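Local coordinates for 3-hydroxyacyl-thioester dehydratase Z (Mycobacterium tuberculosis, PDB 2C2I), which probably interconverts (3R)-3-hydroxyacyl-CoA and trans-2-enoyl-CoA by dehydration and hydration, working as a homodimer with the hotdog fold, at residues 27-30 against 31-35. Sequence-based numbering, arbitrary orientation.
Sequences TQEE and VNLFA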
loop_
_atom_site.group_PDB
_atom_site.type_symbol
_atom_site.label_atom_id
_atom_site.label_comp_id
_atom_site.label_asym_id
_atom_site.label_seq_id
_atom_site.Cartn_x
_atom_site.Cartn_y
_atom_site.Cartn_z
ATOM N N THR A 27 -3.791 9.042 13.758
ATOM C CA THR A 27 -5.056 9.263 14.487
ATOM C C THR A 27 -6.188 8.348 14.038
ATOM O O THR A 27 -6.140 7.780 12.949
ATOM C CB THR A 27 -5.551 10.719 14.361
ATOM O OG1 THR A 27 -5.902 11.019 13.004
ATOM C CG2 THR A 27 -4.482 11.696 14.864
ATOM N N GLN A 28 -7.219 8.230 14.873
ATOM C CA GLN A 28 -8.404 7.459 14.502
ATOM C C GLN A 28 -9.101 8.090 13.289
ATOM O O GLN A 28 -9.590 7.377 12.409
ATOM C CB GLN A 28 -9.364 7.314 15.688
ATOM C CG GLN A 28 -10.514 6.372 15.393
ATOM C CD GLN A 28 -10.066 4.932 15.184
ATOM O OE1 GLN A 28 -9.512 4.308 16.084
ATOM N NE2 GLN A 28 -10.340 4.391 13.996
ATOM N N GLU A 29 -9.117 9.422 13.230
ATOM C CA GLU A 29 -9.696 10.144 12.092
ATOM C C GLU A 29 -9.029 9.723 10.783
ATOM O O GLU A 29 -9.700 9.536 9.780
ATOM C CB GLU A 29 -9.607 11.665 12.301
ATOM C CG GLU A 29 -9.275 12.492 11.057
ATOM C CD GLU A 29 -10.411 13.356 10.491
ATOM O OE1 GLU A 29 -10.090 14.473 10.027
ATOM O OE2 GLU A 29 -11.600 12.941 10.475
ATOM N N GLU A 30 -7.702 9.585 10.804
ATOM C CA GLU A 30 -6.968 9.178 9.601
ATOM C C GLU A 30 -7.275 7.742 9.242
ATOM O O GLU A 30 -7.384 7.409 8.051
ATOM C CB GLU A 30 -5.466 9.366 9.790
ATOM C CG GLU A 30 -5.067 10.830 9.921
ATOM C CD GLU A 30 -3.604 10.995 10.295
ATOM O OE1 GLU A 30 -3.033 10.091 10.967
ATOM O OE2 GLU A 30 -3.024 12.021 9.888
ATOM N N VAL A 31 -7.397 6.898 10.261
ATOM C CA VAL A 31 -7.639 5.464 10.055
ATOM C C VAL A 31 -9.031 5.264 9.442
ATOM O O VAL A 31 -9.200 4.465 8.514
ATOM C CB VAL A 31 -7.441 4.642 11.349
ATOM C CG1 VAL A 31 -7.849 3.176 11.149
ATOM C CG2 VAL A 31 -5.985 4.692 11.805
ATOM N N ASN A 32 -10.005 6.023 9.956
ATOM C CA ASN A 32 -11.373 6.075 9.389
ATOM C C ASN A 32 -11.441 6.580 7.954
ATOM O O ASN A 32 -12.166 6.013 7.134
ATOM C CB ASN A 32 -12.272 6.940 10.276
ATOM C CG ASN A 32 -12.414 6.393 11.677
ATOM O OD1 ASN A 32 -11.984 5.288 11.979
ATOM N ND2 ASN A 32 -13.015 7.189 12.555
ATOM N N LEU A 33 -10.689 7.635 7.629
ATOM C CA LEU A 33 -10.670 8.163 6.270
ATOM C C LEU A 33 -10.074 7.105 5.340
ATOM O O LEU A 33 -10.545 6.951 4.229
ATOM C CB LEU A 33 -9.847 9.447 6.154
ATOM C CG LEU A 33 -10.350 10.741 6.829
ATOM C CD1 LEU A 33 -9.335 11.866 6.733
ATOM C CD2 LEU A 33 -11.671 11.154 6.229
ATOM N N PHE A 34 -9.041 6.403 5.820
ATOM C CA PHE A 34 -8.392 5.338 5.043
ATOM C C PHE A 34 -9.365 4.207 4.710
ATOM O O PHE A 34 -9.397 3.695 3.571
ATOM C CB PHE A 34 -7.176 4.776 5.775
ATOM C CG PHE A 34 -6.274 3.946 4.882
ATOM C CD1 PHE A 34 -5.359 4.564 4.041
ATOM C CD2 PHE A 34 -6.367 2.551 4.881
ATOM C CE1 PHE A 34 -4.521 3.788 3.196
ATOM C CE2 PHE A 34 -5.545 1.764 4.037
ATOM C CZ PHE A 34 -4.621 2.385 3.203
ATOM N N ALA A 35 -10.113 3.799 5.734
ATOM C CA ALA A 35 -11.167 2.817 5.608
ATOM C C ALA A 35 -12.190 3.275 4.580
ATOM O O ALA A 35 -12.580 2.500 3.732
ATOM C CB ALA A 35 -11.842 2.572 6.986
#
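Q28 and N32, one helical turn apart in helix 28-38, are joined by side chain as well as backbone. Following Q28 outward, CB leads away from the next turn, and Q28 CG, anti to the backbone N (chi1 -173°), comes to 3.9 Å from both N32 OD1 and N32 ND2. A bend at chi2 then turns the amide back: Q28 CD lies 3.8 Å from N32 OD1, and Q28 NE2 donates to N32 OD1 at 2.8 Å. The acceptor lies nearly in the Q28 amide plane, whereas NE2 sits tilted 35° from the N32 carbonyl plane, and the two amide planes are 34° apart. NE2 also donates to the H45 carbonyl and OE1 bonds T59, so both ends of the Q28 amide are held. Backbone N32 N reaches Q28 O at 2.8 Å, almost straight.

The helix start is a capping box: E30 N donates to T27 OG1 at 3.2 Å, and T27 N to E30 OE1 at 3.1 Å, approaching from above the carboxylate plane. V31 N donates to T27 O, the first main-chain helix bond here, and V31 CG2 packs 3.3 Å from that same oxygen.

V31 touches H45, and F34 farther along meets the ring of H62, residues assigned by similarity to catalysis and substrate binding. With two donor bonds from NE2, Q28 ties the first helical turn to N32 and to the backbone of H45, consistent with a second-shell role in fixing the main chain there.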